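Long-range contacts in sarcosine oxidase (Pyrococcus horikoshii, PDB 1Y56), which probably oxidises L-proline with its bound FAD, as the beta subunit of an L-proline dehydrogenase complex: residues R62-S67 and F338-A343; I51-N56 and P141-A146; V344-A349 and T357-E362. One frame throughout, in Å; residues are numbered along the deposited sequence.

Contact 1 of 3, residues R62-S67 and F338-A343. With FAD (flavin-adenine dinucleotide), chain I.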
loop_
_atom_site.group_PDB
_atom_site.type_symbol
_atom_site.label_atom_id
_atom_site.label_comp_id
_atom_site.label_asym_id
_atom_site.label_seq_id
_atom_site.Cartn_x
_atom_site.Cartn_y
_atom_site.Cartn_z
ATOM N N ARG B 62 16.923 -39.432 -50.609
ATOM C CA ARG B 62 16.053 -39.126 -51.747
ATOM C C ARG B 62 15.233 -37.869 -51.473
ATOM O O ARG B 62 15.152 -36.979 -52.320
ATOM C CB ARG B 62 15.128 -40.297 -52.107
ATOM C CG ARG B 62 15.757 -41.682 -52.044
ATOM C CD ARG B 62 15.468 -42.503 -53.286
ATOM N NE ARG B 62 14.128 -42.278 -53.821
ATOM C CZ ARG B 62 13.111 -43.124 -53.688
ATOM N NH1 ARG B 62 13.267 -44.268 -53.030
ATOM N NH2 ARG B 62 11.927 -42.819 -54.206
ATOM N N VAL B 63 14.639 -37.798 -50.285
ATOM C CA VAL B 63 13.874 -36.633 -49.871
ATOM C C VAL B 63 14.715 -35.339 -49.914
ATOM O O VAL B 63 14.267 -34.316 -50.429
ATOM C CB VAL B 63 13.258 -36.849 -48.476
ATOM C CG1 VAL B 63 12.609 -35.579 -47.953
ATOM C CG2 VAL B 63 12.248 -37.975 -48.518
ATOM N N MET B 64 15.934 -35.393 -49.389
ATOM C CA MET B 64 16.806 -34.225 -49.395
ATOM C C MET B 64 17.349 -33.852 -50.780
ATOM O O MET B 64 17.506 -32.663 -51.093
ATOM C CB MET B 64 17.934 -34.372 -48.369
ATOM C CG MET B 64 17.464 -34.105 -46.942
ATOM S SD MET B 64 16.308 -32.700 -46.792
ATOM C CE MET B 64 17.365 -31.345 -47.330
ATOM N N LYS B 65 17.627 -34.863 -51.606
ATOM C CA LYS B 65 17.969 -34.625 -53.000
ATOM C C LYS B 65 16.827 -33.839 -53.636
ATOM O O LYS B 65 17.034 -32.787 -54.243
ATOM C CB LYS B 65 18.179 -35.939 -53.756
ATOM C CG LYS B 65 18.831 -35.751 -55.124
ATOM C CD LYS B 65 18.226 -36.646 -56.213
ATOM C CE LYS B 65 19.287 -37.084 -57.250
ATOM N NZ LYS B 65 20.112 -35.997 -57.878
ATOM N N ARG B 66 15.613 -34.340 -53.472
ATOM C CA ARG B 66 14.474 -33.641 -54.004
ATOM C C ARG B 66 14.375 -32.256 -53.377
ATOM O O ARG B 66 14.220 -31.255 -54.079
ATOM C CB ARG B 66 13.206 -34.442 -53.753
ATOM C CG ARG B 66 11.963 -33.765 -54.245
ATOM C CD ARG B 66 12.052 -33.558 -55.707
ATOM N NE ARG B 66 10.907 -32.801 -56.169
ATOM C CZ ARG B 66 10.943 -31.943 -57.180
ATOM N NH1 ARG B 66 12.080 -31.727 -57.834
ATOM N NH2 ARG B 66 9.843 -31.300 -57.523
ATOM N N SER B 67 14.482 -32.207 -52.052
ATOM C CA SER B 67 14.336 -30.960 -51.321
ATOM C C SER B 67 15.266 -29.895 -51.893
ATOM O O SER B 67 14.814 -28.785 -52.211
ATOM C CB SER B 67 14.590 -31.165 -49.833
ATOM O OG SER B 67 13.792 -30.276 -49.078
ATOM N N PHE B 338 14.083 -27.856 -41.059
ATOM C CA PHE B 338 14.084 -26.696 -41.961
ATOM C C PHE B 338 14.463 -27.101 -43.390
ATOM O O PHE B 338 13.732 -26.802 -44.332
ATOM C CB PHE B 338 14.990 -25.582 -41.432
ATOM C CG PHE B 338 15.419 -24.594 -42.473
ATOM C CD1 PHE B 338 16.749 -24.530 -42.879
ATOM C CD2 PHE B 338 14.508 -23.712 -43.041
ATOM C CE1 PHE B 338 17.166 -23.597 -43.850
ATOM C CE2 PHE B 338 14.913 -22.777 -44.017
ATOM C CZ PHE B 338 16.239 -22.721 -44.417
ATOM N N MET B 339 15.588 -27.802 -43.529
ATOM C CA MET B 339 16.048 -28.302 -44.817
ATOM C C MET B 339 15.027 -29.203 -45.524
ATOM O O MET B 339 14.909 -29.172 -46.747
ATOM C CB MET B 339 17.390 -29.007 -44.665
ATOM C CG MET B 339 17.408 -30.196 -43.733
ATOM S SD MET B 339 19.086 -30.864 -43.583
ATOM C CE MET B 339 19.769 -29.999 -42.160
ATOM N N MET B 340 14.269 -29.979 -44.758
ATOM C CA MET B 340 13.308 -30.911 -45.352
ATOM C C MET B 340 12.053 -30.236 -45.910
ATOM O O MET B 340 11.393 -30.777 -46.803
ATOM C CB MET B 340 12.888 -31.961 -44.327
ATOM C CG MET B 340 13.880 -33.075 -44.127
ATOM S SD MET B 340 13.342 -34.267 -42.889
ATOM C CE MET B 340 11.897 -34.974 -43.685
ATOM N N ALA B 341 11.736 -29.060 -45.374
ATOM C CA ALA B 341 10.418 -28.457 -45.524
ATOM C C ALA B 341 9.846 -28.448 -46.940
ATOM O O ALA B 341 8.731 -28.925 -47.134
ATOM C CB ALA B 341 10.390 -27.061 -44.907
ATOM N N PRO B 342 10.595 -27.918 -47.934
ATOM C CA PRO B 342 10.097 -27.882 -49.306
ATOM C C PRO B 342 9.639 -29.244 -49.796
ATOM O O PRO B 342 8.586 -29.347 -50.437
ATOM C CB PRO B 342 11.327 -27.453 -50.092
ATOM C CG PRO B 342 12.045 -26.607 -49.163
ATOM C CD PRO B 342 11.942 -27.323 -47.866
ATOM N N ALA B 343 10.419 -30.275 -49.491
ATOM C CA ALA B 343 10.043 -31.630 -49.850
ATOM C C ALA B 343 8.852 -32.161 -49.056
ATOM O O ALA B 343 7.963 -32.785 -49.642
ATOM C CB ALA B 343 11.226 -32.565 -49.751
HETATM P PA FAD I . 8.135 -24.411 -35.931
HETATM O O1A FAD I . 8.279 -24.424 -34.439
HETATM O O2A FAD I . 9.021 -23.490 -36.729
HETATM O O5B FAD I . 6.591 -24.165 -36.290
HETATM C C5B FAD I . 5.555 -24.628 -35.439
HETATM C C4B FAD I . 4.611 -23.460 -35.232
HETATM O O4B FAD I . 3.384 -23.940 -34.693
HETATM C C3B FAD I . 5.151 -22.423 -34.250
HETATM O O3B FAD I . 5.380 -21.180 -34.934
HETATM C C2B FAD I . 4.068 -22.301 -33.191
HETATM O O2B FAD I . 3.707 -20.966 -32.877
HETATM C C1B FAD I . 2.867 -22.929 -33.844
HETATM N N9A FAD I . 1.912 -23.455 -32.845
HETATM C C8A FAD I . 2.174 -24.214 -31.764
HETATM N N7A FAD I . 1.009 -24.443 -31.115
HETATM C C5A FAD I . 0.027 -23.823 -31.799
HETATM C C6A FAD I . -1.350 -23.714 -31.631
HETATM N N6A FAD I . -1.967 -24.319 -30.586
HETATM N N1A FAD I . -2.067 -23.001 -32.521
HETATM C C2A FAD I . -1.476 -22.393 -33.572
HETATM N N3A FAD I . -0.150 -22.480 -33.763
HETATM C C4A FAD I . 0.608 -23.197 -32.890
HETATM N N1 FAD I . 16.933 -27.400 -39.141
HETATM C C2 FAD I . 17.610 -27.504 -40.300
HETATM O O2 FAD I . 17.075 -28.102 -41.252
HETATM N N3 FAD I . 18.843 -26.986 -40.468
HETATM C C4 FAD I . 19.479 -26.321 -39.484
HETATM O O4 FAD I . 20.623 -25.837 -39.663
HETATM C C4X FAD I . 18.855 -26.180 -38.251
HETATM N N5 FAD I . 19.429 -25.529 -37.208
HETATM C C5X FAD I . 18.773 -25.407 -36.024
HETATM C C6 FAD I . 19.400 -24.726 -34.973
HETATM C C7 FAD I . 18.752 -24.574 -33.742
HETATM C C7M FAD I . 19.443 -23.837 -32.617
HETATM C C8 FAD I . 17.470 -25.116 -33.572
HETATM C C8M FAD I . 16.738 -24.989 -32.293
HETATM C C9 FAD I . 16.844 -25.796 -34.616
HETATM C C9A FAD I . 17.480 -25.946 -35.849
HETATM N N10 FAD I . 16.851 -26.608 -36.842
HETATM C C10 FAD I . 17.493 -26.766 -38.094
HETATM C "C1'" FAD I . 15.526 -27.177 -36.619
HETATM C "C2'" FAD I . 14.473 -26.390 -37.354
HETATM O "O2'" FAD I . 14.374 -25.121 -36.720
HETATM C "C3'" FAD I . 13.153 -27.110 -37.203
HETATM O "O3'" FAD I . 13.292 -28.461 -37.661
HETATM C "C4'" FAD I . 12.085 -26.397 -38.011
HETATM O "O4'" FAD I . 11.949 -25.024 -37.601
HETATM C "C5'" FAD I . 10.746 -27.094 -37.857
HETATM O "O5'" FAD I . 9.800 -26.221 -38.458
HETATM P P FAD I . 8.276 -26.346 -38.036
HETATM O O1P FAD I . 7.937 -27.814 -38.033
HETATM O O2P FAD I . 7.514 -25.366 -38.881
HETATM O O3P FAD I . 8.355 -25.900 -36.489
#

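Contact 2 of 3, residues I51-N56 and P141-A146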
loop_
_atom_site.group_PDB
_atom_site.type_symbol
_atom_site.label_atom_id
_atom_site.label_comp_id
_atom_site.label_asym_id
_atom_site.label_seq_id
_atom_site.Cartn_x
_atom_site.Cartn_y
_atom_site.Cartn_z
ATOM N N ILE B 51 21.487 -26.884 -44.981
ATOM C CA ILE B 51 20.508 -27.630 -45.746
ATOM C C ILE B 51 21.463 -28.680 -46.315
ATOM O O ILE B 51 22.527 -28.343 -46.823
ATOM C CB ILE B 51 19.902 -26.857 -46.957
ATOM C CG1 ILE B 51 19.085 -25.640 -46.512
ATOM C CG2 ILE B 51 19.012 -27.785 -47.803
ATOM C CD1 ILE B 51 18.447 -24.859 -47.652
ATOM N N ARG B 52 21.081 -29.945 -46.239
ATOM C CA ARG B 52 22.031 -31.027 -46.350
ATOM C C ARG B 52 21.384 -32.228 -47.024
ATOM O O ARG B 52 20.195 -32.499 -46.811
ATOM C CB ARG B 52 22.431 -31.412 -44.936
ATOM C CG ARG B 52 23.726 -32.127 -44.795
ATOM C CD ARG B 52 23.656 -33.194 -43.675
ATOM N NE ARG B 52 22.900 -32.793 -42.485
ATOM C CZ ARG B 52 22.320 -33.645 -41.641
ATOM N NH1 ARG B 52 21.655 -33.173 -40.597
ATOM N NH2 ARG B 52 22.389 -34.959 -41.841
ATOM N N GLN B 53 22.160 -32.948 -47.837
ATOM C CA GLN B 53 21.700 -34.215 -48.437
ATOM C C GLN B 53 22.491 -35.415 -47.908
ATOM O O GLN B 53 22.212 -36.554 -48.279
ATOM C CB GLN B 53 21.796 -34.180 -49.968
ATOM C CG GLN B 53 20.977 -33.103 -50.652
ATOM C CD GLN B 53 21.535 -32.734 -52.012
ATOM O OE1 GLN B 53 20.964 -33.101 -53.044
ATOM N NE2 GLN B 53 22.662 -32.015 -52.025
ATOM N N GLN B 54 23.485 -35.152 -47.059
ATOM C CA GLN B 54 24.338 -36.198 -46.495
ATOM C C GLN B 54 23.683 -36.878 -45.286
ATOM O O GLN B 54 23.988 -36.586 -44.132
ATOM C CB GLN B 54 25.725 -35.653 -46.159
ATOM C CG GLN B 54 26.510 -35.191 -47.377
ATOM C CD GLN B 54 27.893 -34.682 -47.022
ATOM O OE1 GLN B 54 28.742 -35.434 -46.543
ATOM N NE2 GLN B 54 28.127 -33.394 -47.255
ATOM N N PHE B 55 22.758 -37.781 -45.594
ATOM C CA PHE B 55 22.072 -38.622 -44.625
ATOM C C PHE B 55 22.505 -40.075 -44.853
ATOM O O PHE B 55 23.320 -40.346 -45.744
ATOM C CB PHE B 55 20.561 -38.429 -44.753
ATOM C CG PHE B 55 20.080 -37.132 -44.172
ATOM C CD1 PHE B 55 20.260 -35.931 -44.862
ATOM C CD2 PHE B 55 19.463 -37.102 -42.926
ATOM C CE1 PHE B 55 19.823 -34.711 -44.316
ATOM C CE2 PHE B 55 19.019 -35.903 -42.369
ATOM C CZ PHE B 55 19.200 -34.702 -43.059
ATOM N N ASN B 56 21.973 -41.003 -44.059
ATOM C CA ASN B 56 22.555 -42.340 -43.971
ATOM C C ASN B 56 21.615 -43.459 -44.320
ATOM O O ASN B 56 21.843 -44.612 -43.948
ATOM C CB ASN B 56 23.102 -42.535 -42.575
ATOM C CG ASN B 56 24.032 -41.428 -42.196
ATOM O OD1 ASN B 56 24.849 -40.998 -43.016
ATOM N ND2 ASN B 56 23.902 -40.923 -40.970
ATOM N N PRO B 141 29.401 -30.626 -52.618
ATOM C CA PRO B 141 29.316 -29.221 -53.019
ATOM C C PRO B 141 27.891 -28.711 -53.291
ATOM O O PRO B 141 27.705 -27.509 -53.432
ATOM C CB PRO B 141 30.182 -29.158 -54.283
ATOM C CG PRO B 141 30.128 -30.543 -54.856
ATOM C CD PRO B 141 29.841 -31.502 -53.724
ATOM N N THR B 142 26.895 -29.591 -53.349
ATOM C CA THR B 142 25.518 -29.139 -53.582
ATOM C C THR B 142 24.657 -28.964 -52.322
ATOM O O THR B 142 23.477 -28.636 -52.425
ATOM C CB THR B 142 24.773 -30.016 -54.597
ATOM O OG1 THR B 142 24.871 -31.387 -54.207
ATOM C CG2 THR B 142 25.366 -29.851 -55.970
ATOM N N ASP B 143 25.237 -29.177 -51.140
ATOM C CA ASP B 143 24.600 -28.760 -49.885
ATOM C C ASP B 143 24.824 -27.256 -49.720
ATOM O O ASP B 143 25.751 -26.684 -50.302
ATOM C CB ASP B 143 25.181 -29.508 -48.680
ATOM C CG ASP B 143 24.942 -31.021 -48.739
ATOM O OD1 ASP B 143 25.801 -31.766 -48.214
ATOM O OD2 ASP B 143 23.916 -31.478 -49.295
ATOM N N GLY B 144 23.981 -26.606 -48.930
ATOM C CA GLY B 144 24.073 -25.165 -48.790
ATOM C C GLY B 144 23.437 -24.630 -47.531
ATOM O O GLY B 144 23.149 -25.369 -46.598
ATOM N N LYS B 145 23.237 -23.321 -47.518
ATOM C CA LYS B 145 22.672 -22.619 -46.388
ATOM C C LYS B 145 21.744 -21.521 -46.891
ATOM O O LYS B 145 21.917 -21.031 -48.000
ATOM C CB LYS B 145 23.779 -22.060 -45.500
ATOM C CG LYS B 145 24.948 -21.531 -46.253
ATOM C CD LYS B 145 25.941 -20.878 -45.335
ATOM C CE LYS B 145 26.734 -19.858 -46.106
ATOM N NZ LYS B 145 27.993 -19.566 -45.419
ATOM N N ALA B 146 20.739 -21.177 -46.085
ATOM C CA ALA B 146 19.740 -20.162 -46.418
ATOM C C ALA B 146 19.238 -19.600 -45.097
ATOM O O ALA B 146 19.376 -20.261 -44.075
ATOM C CB ALA B 146 18.591 -20.780 -47.198
#

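Contact 3 of 3, residues V344-A349 and T357-E362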
loop_
_atom_site.group_PDB
_atom_site.type_symbol
_atom_site.label_atom_id
_atom_site.label_comp_id
_atom_site.label_asym_id
_atom_site.label_seq_id
_atom_site.Cartn_x
_atom_site.Cartn_y
_atom_site.Cartn_z
ATOM N N VAL B 344 8.799 -31.925 -47.742
ATOM C CA VAL B 344 7.643 -32.441 -46.992
ATOM C C VAL B 344 6.359 -31.724 -47.419
ATOM O O VAL B 344 5.266 -32.310 -47.377
ATOM C CB VAL B 344 7.804 -32.469 -45.438
ATOM C CG1 VAL B 344 9.237 -32.734 -45.042
ATOM C CG2 VAL B 344 7.276 -31.210 -44.790
ATOM N N GLY B 345 6.501 -30.466 -47.843
ATOM C CA GLY B 345 5.383 -29.710 -48.389
ATOM C C GLY B 345 4.818 -30.504 -49.548
ATOM O O GLY B 345 3.636 -30.874 -49.550
ATOM N N GLU B 346 5.687 -30.796 -50.514
ATOM C CA GLU B 346 5.341 -31.628 -51.660
ATOM C C GLU B 346 4.689 -32.959 -51.254
ATOM O O GLU B 346 3.617 -33.289 -51.755
ATOM C CB GLU B 346 6.584 -31.874 -52.516
ATOM C CG GLU B 346 6.306 -32.303 -53.948
ATOM C CD GLU B 346 7.589 -32.442 -54.763
ATOM O OE1 GLU B 346 7.882 -31.508 -55.558
ATOM O OE2 GLU B 346 8.305 -33.468 -54.592
ATOM N N MET B 347 5.317 -33.708 -50.346
ATOM C CA MET B 347 4.767 -34.989 -49.883
ATOM C C MET B 347 3.363 -34.876 -49.278
ATOM O O MET B 347 2.463 -35.610 -49.671
ATOM C CB MET B 347 5.688 -35.625 -48.846
ATOM C CG MET B 347 6.873 -36.358 -49.404
ATOM S SD MET B 347 8.051 -36.654 -48.078
ATOM C CE MET B 347 8.754 -38.193 -48.611
ATOM N N VAL B 348 3.199 -33.972 -48.309
ATOM C CA VAL B 348 1.928 -33.790 -47.613
ATOM C C VAL B 348 0.851 -33.382 -48.608
ATOM O O VAL B 348 -0.237 -33.940 -48.591
ATOM C CB VAL B 348 2.036 -32.771 -46.439
ATOM C CG1 VAL B 348 0.657 -32.408 -45.877
ATOM C CG2 VAL B 348 2.939 -33.312 -45.337
ATOM N N ALA B 349 1.163 -32.431 -49.490
ATOM C CA ALA B 349 0.235 -32.026 -50.552
ATOM C C ALA B 349 -0.276 -33.251 -51.323
ATOM O O ALA B 349 -1.478 -33.470 -51.415
ATOM C CB ALA B 349 0.896 -31.039 -51.496
ATOM N N THR B 357 2.474 -40.585 -52.617
ATOM C CA THR B 357 3.563 -39.662 -52.962
ATOM C C THR B 357 4.661 -40.300 -53.793
ATOM O O THR B 357 4.979 -41.486 -53.630
ATOM C CB THR B 357 4.258 -39.060 -51.702
ATOM O OG1 THR B 357 4.992 -40.081 -51.006
ATOM C CG2 THR B 357 3.248 -38.432 -50.755
ATOM N N LYS B 358 5.262 -39.484 -54.656
ATOM C CA LYS B 358 6.438 -39.877 -55.433
ATOM C C LYS B 358 7.553 -40.399 -54.495
ATOM O O LYS B 358 7.953 -41.565 -54.599
ATOM C CB LYS B 358 6.899 -38.691 -56.302
ATOM C CG LYS B 358 7.425 -39.053 -57.694
ATOM C CD LYS B 358 8.968 -39.100 -57.738
ATOM C CE LYS B 358 9.526 -38.982 -59.178
ATOM N NZ LYS B 358 9.022 -37.755 -59.892
ATOM N N LEU B 359 7.999 -39.545 -53.558
ATOM C CA LEU B 359 9.018 -39.887 -52.548
ATOM C C LEU B 359 8.560 -40.975 -51.552
ATOM O O LEU B 359 7.363 -41.233 -51.416
ATOM C CB LEU B 359 9.432 -38.634 -51.763
ATOM C CG LEU B 359 10.344 -37.462 -52.187
ATOM C CD1 LEU B 359 11.740 -37.894 -52.710
ATOM C CD2 LEU B 359 9.636 -36.521 -53.161
ATOM N N PRO B 360 9.520 -41.611 -50.847
ATOM C CA PRO B 360 9.261 -42.657 -49.853
ATOM C C PRO B 360 8.768 -42.132 -48.491
ATOM O O PRO B 360 9.453 -42.294 -47.476
ATOM C CB PRO B 360 10.634 -43.313 -49.695
ATOM C CG PRO B 360 11.573 -42.222 -49.920
ATOM C CD PRO B 360 10.968 -41.363 -50.987
ATOM N N VAL B 361 7.577 -41.535 -48.475
ATOM C CA VAL B 361 6.999 -40.939 -47.268
ATOM C C VAL B 361 6.774 -41.957 -46.151
ATOM O O VAL B 361 6.750 -41.583 -44.978
ATOM C CB VAL B 361 5.682 -40.148 -47.586
ATOM C CG1 VAL B 361 4.530 -41.081 -47.885
ATOM C CG2 VAL B 361 5.310 -39.200 -46.461
ATOM N N GLU B 362 6.643 -43.235 -46.501
ATOM C CA GLU B 362 6.334 -44.268 -45.499
ATOM C C GLU B 362 7.447 -44.515 -44.464
ATOM O O GLU B 362 7.188 -45.061 -43.395
ATOM C CB GLU B 362 5.823 -45.577 -46.140
ATOM C CG GLU B 362 6.788 -46.277 -47.105
ATOM C CD GLU B 362 6.921 -45.568 -48.465
ATOM O OE1 GLU B 362 7.944 -45.820 -49.151
ATOM O OE2 GLU B 362 6.020 -44.765 -48.844
#

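Contact 1 of 3, residues R62-S67 and F338-A343
S67 and A343, whose CA atoms come within 4.6 Å, mark where helix 58-78 packs on helix 337-354, the local axes crossing at 78° with a closest approach of 8.0 Å. This buried helix pair belongs to an FAD-dependent oxidoreductase fold, and the start of the second helix reaches the flavin. S67 is a knob small enough to fit the hole formed by M339, M340, P342 and A343. P342 has no N-H to give to the turn before it, and A343 N also lacks its usual helical bond to M339 O. The hydroxyl of S67 joins the parted ends: OG donates to M339 O, in the carbonyl plane, at 2.8 Å, and accepts a weak bond from A343 N. W71 NE1 also donates to M339 O. The side chains around it are mostly apolar. V63, with CG1 anti to the backbone N (chi1 173°), sets that methyl 3.8 Å from CB of A343. The flexible chain of M64 bends to lay SD against CG of M340 and CE against CB of M339, crossing both methionines at about a right angle. On the flavin side, M339 N donates to FAD O2 at 2.7 Å in a nearly straight bond.

Contact 2 of 3, residues I51-N56 and P141-A146
D143, Q53 and Q54 all carry CG anti to their own carbonyl carbon (chi1 -63° for D143), and from there both glutamine chains run on extended until their amides meet the carboxylate. OD2 of D143 accepts two bonds from opposite faces of its plane: Q53 N at 2.7 Å and Q53 NE2 at 3.1 Å. OD1 is met nearly along its C-O axis by Q54 NE2 at 3.0 Å, with amide and carboxylate almost coplanar. Glutamine suits both places, long enough to arrive and able to serve further partners: Q53 NE2 also donates to T142 OG1, which N140 binds too, and Q54 OE1 is held by S138. Beside this network I51 and G144 exchange backbone bonds, I51 N to G144 O at 2.8 Å and G144 N to I51 O at 3.1 Å, as in a hydrogen-bonded antiparallel pair. The loop before helix 58-78 is thus joined to the run into strand 145-146, with the I51 side chain about 6 Å from the FAD. An alanine in place of D143 would probably leave Q53 N and Q54 NE2 without the acceptors described here. Three N-H groups around a buried carboxylate, with the R52 guanidinium not in contact, imply a charge probably stabilised by neutral amides.

Contact 3 of 3, residues V344-A349 and T357-E362
The carboxylate of E346 is the flat side-chain group that touches across this contact, and it does so through one oxygen: OE2 lies 3.6 Å from CD2 of L359, the two side chains crossing at about a right angle. Its other oxygen, OE1, is taken by a salt bridge to R66 on helix 58-78. CG of E346 stands anti to the backbone N (chi1 -160°) and the chain continues extended, long enough to pass beside the leucine and still carry its charge to the arginine. Among the flat backbone groups, the carbonyl of M347 has CG2 of T357 near its oxygen, while the carbonyl carbon of P360 lies 3.9 Å from CE of M347.

M347 carries most of the packing. Its CG is anti to the carbonyl carbon (chi1 -81°), and the unbranched chain slides past V361 in the opposite direction, SD coming 4.1 Å from CG2 of that valine. CE reaches farther, to CB of L359 at 3.3 Å and to CA of V361 at 3.5 Å. The chain leaves helix 337-354 and folds back on it here, and P360 is the centre of an inverse gamma turn that leads into a short 3-10 segment. A weak bond from V361 N to L359 O closes the turn. The same oxygen accepts a bond from T357 OG1 at 2.7 Å, so that T357 OG1 and V361 N share one acceptor, while the threonine methyl faces the helix. A methionine suits the helix face turned to this bend, since its slim, flexible end can reach the backbone from L359 to V361. L359 and V361 offer it the apolar surface it needs, and besides them V63 of helix 58-78 and Y364 also touch the M347 side chain.

From the N terminus, the loop 51-56 comes first, then 62-67 on helix 58-78. Contact 2 closes when the chain returns at 141-146, bridging 84 residues; contact 1 closes only at 338-343, after 270. Because their segments alternate, these two contacts cross, and they touch: the M64 methyl packs on R52 O, and M339 SD on R52 N. Contact 3 follows in series on the same helix 337-354, folding back after seven residues, and does not touch contact 2. It meets contact 1 through the R66-E346 salt bridge and V63 against M347. Helix 58-78 thus touches all three: loop 51-56, helix 337-354 and the return at 357-362.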